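Local coordinates for arylsulfatase (Pseudoalteromonas sp. MB47, PDB 7AJ0), which probably hydrolyses sulfate esters of fucoidan, acting from the chain ends, as a hexameric, calcium-containing bacterial sulfatase, at residues Lys250-Ala255 against Phe262-Ser267; Phe468-Asn471 against Lys475-Ala478. All coordinates share one frame; numbering follows the deposited sequence.

Contact 1: Lys250-Ala255 against Phe262-Ser267; sequences KFINQA and FYLIHS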
ATOM      1  N   LYS A 250      20.067  15.585  47.543  1.00 27.61           N
ATOM      2  CA  LYS A 250      21.303  15.986  48.208  1.00 28.22           C
ATOM      3  C   LYS A 250      21.877  17.251  47.581  1.00 28.14           C
ATOM      4  O   LYS A 250      22.349  18.145  48.293  1.00 28.59           O
ATOM      5  CB  LYS A 250      22.325  14.851  48.152  1.00 28.56           C
ATOM      6  CG  LYS A 250      21.984  13.654  49.030  1.00 28.86           C
ATOM      7  CD  LYS A 250      23.069  12.585  48.959  1.00 31.03           C
ATOM      8  CE  LYS A 250      22.725  11.378  49.826  1.00 51.65           C
ATOM      9  NZ  LYS A 250      23.740  10.289  49.718  1.00 64.40           N
ATOM     10  N   PHE A 251      21.831  17.352  46.251  1.00 27.62           N
ATOM     11  CA  PHE A 251      22.418  18.505  45.575  1.00 27.58           C
ATOM     12  C   PHE A 251      21.665  19.787  45.909  1.00 27.51           C
ATOM     13  O   PHE A 251      22.274  20.809  46.247  1.00 27.89           O
ATOM     14  CB  PHE A 251      22.438  18.274  44.063  1.00 27.05           C
ATOM     15  CG  PHE A 251      23.038  19.411  43.290  1.00 27.03           C
ATOM     16  CD1 PHE A 251      24.413  19.548  43.196  1.00 27.51           C
ATOM     17  CD2 PHE A 251      22.230  20.347  42.669  1.00 26.60           C
ATOM     18  CE1 PHE A 251      24.971  20.598  42.496  1.00 27.55           C
ATOM     19  CE2 PHE A 251      22.782  21.399  41.962  1.00 26.64           C
ATOM     20  CZ  PHE A 251      24.155  21.524  41.875  1.00 28.57           C
ATOM     21  N   ILE A 252      20.334  19.759  45.811  1.00 27.07           N
ATOM     22  CA  ILE A 252      19.546  20.953  46.103  1.00 27.04           C
ATOM     23  C   ILE A 252      19.733  21.371  47.555  1.00 27.68           C
ATOM     24  O   ILE A 252      19.924  22.556  47.855  1.00 27.96           O
ATOM     25  CB  ILE A 252      18.064  20.708  45.760  1.00 26.52           C
ATOM     26  CG1 ILE A 252      17.876  20.727  44.241  1.00 25.94           C
ATOM     27  CG2 ILE A 252      17.175  21.746  46.430  1.00 26.66           C
ATOM     28  CD1 ILE A 252      16.565  20.147  43.771  1.00 25.46           C
ATOM     29  N   ASN A 253      19.685  20.407  48.480  1.00 27.98           N
ATOM     30  CA  ASN A 253      19.910  20.729  49.885  1.00 28.66           C
ATOM     31  C   ASN A 253      21.260  21.404  50.085  1.00 29.18           C
ATOM     32  O   ASN A 253      21.368  22.390  50.823  1.00 29.64           O
ATOM     33  CB  ASN A 253      19.824  19.464  50.740  1.00 28.94           C
ATOM     34  CG  ASN A 253      18.398  19.010  50.967  1.00 28.66           C
ATOM     35  OD1 ASN A 253      17.462  19.796  50.853  1.00 41.18           O
ATOM     36  ND2 ASN A 253      18.227  17.736  51.294  1.00 28.73           N
ATOM     37  N   GLN A 254      22.302  20.889  49.430  1.00 29.18           N
ATOM     38  CA  GLN A 254      23.643  21.424  49.634  1.00 29.76           C
ATOM     39  C   GLN A 254      23.773  22.834  49.070  1.00 29.70           C
ATOM     40  O   GLN A 254      24.436  23.688  49.669  1.00 30.29           O
ATOM     41  CB  GLN A 254      24.671  20.489  48.999  1.00 29.80           C
ATOM     42  CG  GLN A 254      26.112  20.885  49.239  1.00 42.10           C
ATOM     43  CD  GLN A 254      27.091  19.854  48.707  1.00 40.81           C
ATOM     44  OE1 GLN A 254      26.690  18.818  48.177  1.00 45.26           O
ATOM     45  NE2 GLN A 254      28.381  20.134  48.850  1.00 43.25           N
ATOM     46  N   ALA A 255      23.142  23.102  47.924  1.00 29.03           N
ATOM     47  CA  ALA A 255      23.234  24.433  47.332  1.00 28.99           C
ATOM     48  C   ALA A 255      22.415  25.449  48.120  1.00 29.18           C
ATOM     49  O   ALA A 255      22.846  26.594  48.304  1.00 29.59           O
ATOM     50  CB  ALA A 255      22.774  24.394  45.874  1.00 28.27           C
ATOM     51  N   PHE A 262      21.323  27.411  42.340  1.00 27.05           N
ATOM     52  CA  PHE A 262      21.605  26.127  41.719  1.00 26.72           C
ATOM     53  C   PHE A 262      20.978  26.071  40.332  1.00 26.11           C
ATOM     54  O   PHE A 262      19.918  26.652  40.082  1.00 25.83           O
ATOM     55  CB  PHE A 262      21.102  24.956  42.585  1.00 26.67           C
ATOM     56  CG  PHE A 262      19.605  24.789  42.603  1.00 26.23           C
ATOM     57  CD1 PHE A 262      18.946  24.160  41.556  1.00 25.64           C
ATOM     58  CD2 PHE A 262      18.862  25.230  43.684  1.00 26.46           C
ATOM     59  CE1 PHE A 262      17.576  24.002  41.574  1.00 25.30           C
ATOM     60  CE2 PHE A 262      17.488  25.070  43.711  1.00 26.12           C
ATOM     61  CZ  PHE A 262      16.845  24.454  42.654  1.00 25.55           C
ATOM     62  N   TYR A 263      21.667  25.387  39.425  1.00 25.97           N
ATOM     63  CA  TYR A 263      21.138  25.043  38.112  1.00 25.41           C
ATOM     64  C   TYR A 263      21.242  23.529  37.983  1.00 25.23           C
ATOM     65  O   TYR A 263      22.349  22.988  37.885  1.00 25.51           O
ATOM     66  CB  TYR A 263      21.895  25.744  36.990  1.00 25.48           C
ATOM     67  CG  TYR A 263      21.266  25.519  35.634  1.00 24.95           C
ATOM     68  CD1 TYR A 263      21.470  24.333  34.942  1.00 24.72           C
ATOM     69  CD2 TYR A 263      20.457  26.484  35.052  1.00 26.00           C
ATOM     70  CE1 TYR A 263      20.891  24.116  33.710  1.00 24.29           C
ATOM     71  CE2 TYR A 263      19.874  26.279  33.816  1.00 25.33           C
ATOM     72  CZ  TYR A 263      20.095  25.091  33.150  1.00 24.07           C
ATOM     73  OH  TYR A 263      19.521  24.873  31.919  1.00 23.69           O
ATOM     74  N   LEU A 264      20.099  22.851  37.989  1.00 24.82           N
ATOM     75  CA  LEU A 264      20.049  21.396  37.987  1.00 24.69           C
ATOM     76  C   LEU A 264      19.248  20.917  36.787  1.00 24.16           C
ATOM     77  O   LEU A 264      18.096  21.322  36.603  1.00 23.85           O
ATOM     78  CB  LEU A 264      19.426  20.865  39.282  1.00 24.81           C
ATOM     79  CG  LEU A 264      19.130  19.365  39.290  1.00 24.67           C
ATOM     80  CD1 LEU A 264      20.402  18.565  39.066  1.00 24.94           C
ATOM     81  CD2 LEU A 264      18.462  18.950  40.591  1.00 24.84           C
ATOM     82  N   ILE A 265      19.858  20.050  35.983  1.00 24.11           N
ATOM     83  CA  ILE A 265      19.153  19.274  34.969  1.00 23.69           C
ATOM     84  C   ILE A 265      18.967  17.877  35.558  1.00 23.74           C
ATOM     85  O   ILE A 265      19.912  17.090  35.632  1.00 24.01           O
ATOM     86  CB  ILE A 265      19.911  19.227  33.647  1.00 23.66           C
ATOM     87  CG1 ILE A 265      19.960  20.613  33.009  1.00 26.99           C
ATOM     88  CG2 ILE A 265      19.254  18.220  32.702  1.00 23.31           C
ATOM     89  CD1 ILE A 265      20.867  20.701  31.798  1.00 23.71           C
ATOM     90  N   HIS A 266      17.742  17.563  35.978  1.00 23.51           N
ATOM     91  CA  HIS A 266      17.400  16.221  36.436  1.00 23.55           C
ATOM     92  C   HIS A 266      16.906  15.430  35.230  1.00 23.22           C
ATOM     93  O   HIS A 266      15.787  15.646  34.752  1.00 22.89           O
ATOM     94  CB  HIS A 266      16.345  16.257  37.533  1.00 23.56           C
ATOM     95  CG  HIS A 266      16.074  14.916  38.139  1.00 23.70           C
ATOM     96  ND1 HIS A 266      16.786  14.428  39.214  1.00 24.14           N
ATOM     97  CD2 HIS A 266      15.186  13.950  37.806  1.00 23.51           C
ATOM     98  CE1 HIS A 266      16.338  13.225  39.525  1.00 24.21           C
ATOM     99  NE2 HIS A 266      15.367  12.912  38.686  1.00 23.83           N
ATOM    100  N   SER A 267      17.736  14.517  34.744  1.00 25.56           N
ATOM    101  CA  SER A 267      17.510  13.807  33.487  1.00 23.15           C
ATOM    102  C   SER A 267      17.098  12.374  33.805  1.00 23.23           C
ATOM    103  O   SER A 267      17.938  11.488  33.951  1.00 23.55           O
ATOM    104  CB  SER A 267      18.780  13.867  32.625  1.00 23.33           C
ATOM    105  OG  SER A 267      18.654  13.095  31.444  1.00 23.20           O
TER

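Contact 2: Phe468-Asn471 against Lys475-Ala478; sequences FNLN and KEMA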
ATOM      1  N   PHE A 468       1.484  21.303   5.876  1.00 23.36           N
ATOM      2  CA  PHE A 468       0.355  20.993   6.737  1.00 23.26           C
ATOM      3  C   PHE A 468       0.046  22.218   7.586  1.00 23.15           C
ATOM      4  O   PHE A 468       0.936  22.740   8.267  1.00 22.91           O
ATOM      5  CB  PHE A 468       0.653  19.805   7.660  1.00 22.97           C
ATOM      6  CG  PHE A 468       1.052  18.551   6.940  1.00 23.10           C
ATOM      7  CD1 PHE A 468       2.376  18.315   6.614  1.00 23.06           C
ATOM      8  CD2 PHE A 468       0.104  17.600   6.606  1.00 23.32           C
ATOM      9  CE1 PHE A 468       2.747  17.159   5.956  1.00 23.24           C
ATOM     10  CE2 PHE A 468       0.467  16.440   5.950  1.00 23.49           C
ATOM     11  CZ  PHE A 468       1.791  16.220   5.624  1.00 31.00           C
ATOM     12  N   ASN A 469      -1.198  22.680   7.543  1.00 23.37           N
ATOM     13  CA  ASN A 469      -1.683  23.639   8.535  1.00 23.30           C
ATOM     14  C   ASN A 469      -1.900  22.867   9.831  1.00 23.01           C
ATOM     15  O   ASN A 469      -2.869  22.115   9.965  1.00 23.12           O
ATOM     16  CB  ASN A 469      -2.964  24.313   8.066  1.00 23.71           C
ATOM     17  CG  ASN A 469      -3.479  25.345   9.058  1.00 23.72           C
ATOM     18  OD1 ASN A 469      -3.339  25.188  10.272  1.00 23.43           O
ATOM     19  ND2 ASN A 469      -4.080  26.406   8.543  1.00 24.10           N
ATOM     20  N   LEU A 470      -0.990  23.032  10.790  1.00 22.69           N
ATOM     21  CA  LEU A 470      -1.037  22.206  11.990  1.00 22.43           C
ATOM     22  C   LEU A 470      -2.277  22.474  12.834  1.00 25.58           C
ATOM     23  O   LEU A 470      -2.650  21.622  13.646  1.00 22.45           O
ATOM     24  CB  LEU A 470       0.221  22.419  12.828  1.00 22.13           C
ATOM     25  CG  LEU A 470       1.510  21.864  12.220  1.00 22.03           C
ATOM     26  CD1 LEU A 470       2.696  22.147  13.134  1.00 21.79           C
ATOM     27  CD2 LEU A 470       1.388  20.371  11.944  1.00 22.03           C
ATOM     28  N   ASN A 471      -2.923  23.630  12.668  1.00 22.79           N
ATOM     29  CA  ASN A 471      -4.193  23.848  13.349  1.00 23.00           C
ATOM     30  C   ASN A 471      -5.279  22.955  12.765  1.00 23.27           C
ATOM     31  O   ASN A 471      -6.132  22.441  13.498  1.00 23.36           O
ATOM     32  CB  ASN A 471      -4.605  25.315  13.254  1.00 23.27           C
ATOM     33  CG  ASN A 471      -3.721  26.224  14.081  1.00 23.08           C
ATOM     34  OD1 ASN A 471      -3.224  25.836  15.141  1.00 22.79           O
ATOM     35  ND2 ASN A 471      -3.520  27.443  13.600  1.00 23.27           N
ATOM     36  N   LYS A 475      -2.328  15.941  12.881  1.00 22.48           N
ATOM     37  CA  LYS A 475      -1.814  14.591  12.711  1.00 22.50           C
ATOM     38  C   LYS A 475      -1.146  14.386  11.357  1.00 22.63           C
ATOM     39  O   LYS A 475      -0.755  13.258  11.041  1.00 22.73           O
ATOM     40  CB  LYS A 475      -2.946  13.578  12.903  1.00 22.77           C
ATOM     41  CG  LYS A 475      -3.672  13.722  14.238  1.00 22.71           C
ATOM     42  CD  LYS A 475      -4.503  12.491  14.578  1.00 22.98           C
ATOM     43  CE  LYS A 475      -5.630  12.266  13.586  1.00 23.42           C
ATOM     44  NZ  LYS A 475      -6.448  11.080  13.964  1.00 23.74           N
ATOM     45  N   GLU A 476      -1.012  15.446  10.559  1.00 22.68           N
ATOM     46  CA  GLU A 476      -0.282  15.409   9.291  1.00 22.84           C
ATOM     47  C   GLU A 476      -0.722  14.228   8.428  1.00 23.19           C
ATOM     48  O   GLU A 476       0.088  13.426   7.960  1.00 23.26           O
ATOM     49  CB  GLU A 476       1.226  15.368   9.543  1.00 22.60           C
ATOM     50  CG  GLU A 476       1.783  16.625  10.190  1.00 22.34           C
ATOM     51  CD  GLU A 476       3.240  16.479  10.589  1.00 22.15           C
ATOM     52  OE1 GLU A 476       4.097  17.161   9.987  1.00 22.20           O
ATOM     53  OE2 GLU A 476       3.529  15.677  11.502  1.00 22.00           O
ATOM     54  N   MET A 477      -2.031  14.143   8.195  1.00 23.46           N
ATOM     55  CA  MET A 477      -2.586  12.985   7.504  1.00 23.84           C
ATOM     56  C   MET A 477      -2.451  13.096   5.989  1.00 24.20           C
ATOM     57  O   MET A 477      -2.234  12.083   5.314  1.00 24.47           O
ATOM     58  CB  MET A 477      -4.054  12.809   7.895  1.00 29.53           C
ATOM     59  CG  MET A 477      -4.251  12.511   9.370  1.00 39.19           C
ATOM     60  SD  MET A 477      -5.980  12.578   9.864  1.00 25.88           S
ATOM     61  CE  MET A 477      -6.649  11.180   8.958  1.00 37.88           C
ATOM     62  N   ALA A 478      -2.579  14.298   5.431  1.00 24.26           N
ATOM     63  CA  ALA A 478      -2.450  14.464   3.988  1.00 24.64           C
ATOM     64  C   ALA A 478      -2.044  15.897   3.675  1.00 24.55           C
ATOM     65  O   ALA A 478      -2.723  16.843   4.085  1.00 24.50           O
ATOM     66  CB  ALA A 478      -3.759  14.105   3.271  1.00 25.15           C
TER

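Contact 1: Lys250-Ala255 against Phe262-Ser267
F262 takes the helix on two levels: its CB lies 3.7 Å from A255 CB, while its ring slides under I252. The I252 CG1 methylene stands over the centre of that ring, 4.2 Å from the centroid and only 12° off the normal, which makes a CH-pi contact on one face. F262 CG sits between its backbone N and carbonyl carbon (chi1 73°), and from there the ring reaches out across the strand to I252. Beyond the ring, I252 CD1 reaches on to L264 CD2 at 3.9 Å, the two aliphatic chains lying at about a right angle. F251 lends one ring carbon. Its CG is anti to the backbone N, and the ring slants against the strand, with CE2 4.0 Å from F262 CB and 4.3 Å from L264 CB. The side-chain contacts between the segments are apolar, and every residue that touches is buried.

The backbones set this up. Helix and strand run antiparallel at 173°, their axes 9.4 Å apart; the six residues between the two segments bring the chain back along the helix. I252 also meets L308 and L309 of helix 290-311, and F262 meets L309, whereas F251 leans on K151, A153 and I155 of strand 151-155. The CB of Y263 points away from the helix, and its hydroxyl hydrogen-bonds to Q141 and S384. Strand 262-267 itself lies between the parallel strands 53-59 and 151-155, so helix 240-258 covers an inner part of the large mixed sheet of the alkaline-phosphatase-like sulfatase fold.

Contact 2: Phe468-Asn471 against Lys475-Ala478
The F468 ring lies flat against the side chain of E476, and the two run across each other at about a right angle. E476 CB sits above the ring centre, 3.8 Å from the centroid and 12° off the normal, a CH-pi contact; E476 CG follows, 3.8 Å from F468 CG. With CG anti to the carbonyl carbon (chi1 -66°) and the chain extended beyond it, the glutamate passes over the ring and carries its carboxylate past the CD1 side. The carboxylate plane stands 76° to the ring, so the two groups do not stack. Around the ring the backbone of 475-478 closes in: F468 CD2 is 3.5 Å from E476 CA, and A478 N lies in the ring plane at its edge. L470 adds a lighter touch, its CD2 4.2 Å from E476 CG.

The buried carboxylate is well supplied with partners: OE1 meets K438 in a salt bridge and accepts a hydrogen bond from H440, whose ring also meets that of F468, and OE2 takes the backbone N-H of E350. With an alanine in place of F468 the ring is gone, and the E476 methylenes would probably lose the face beneath them and H440 its aromatic neighbour, with the carboxylate less well steadied.

D473, in the turn between the segments, holds the backbone N-H groups of M477 and A478 through its carboxylate, and R450 of a neighbouring subunit hydrogen-bonds to A478 O. Strand 466-469 is an outermost strand of the four-stranded antiparallel sheet within this chain, paired with strand 437-440, and the chain after it folds back over F468 before going on to helix 489-505.

Contact 1 and contact 2 lie on opposite sides of the chain's centre, about 40 Å apart between centres and about 25 Å between nearest atoms, so neither touches the other. Contact 1 belongs to the large mixed sheet. Next to its strand, D60 and D61, just past the end of strand 53-59, bind calcium with C102, D325 and N326. In sulfatases this metal lies in the active site, and C102 sits where the precursor of the catalytic formylglycine is expected; S267 hydrogen-bonds to R106, four residues on, so contact 1 probably backs a strand leading toward that site. Contact 2 belongs to the small antiparallel sheet and, unlike contact 1, is reached by other subunits, consistent with a part in the hexamer.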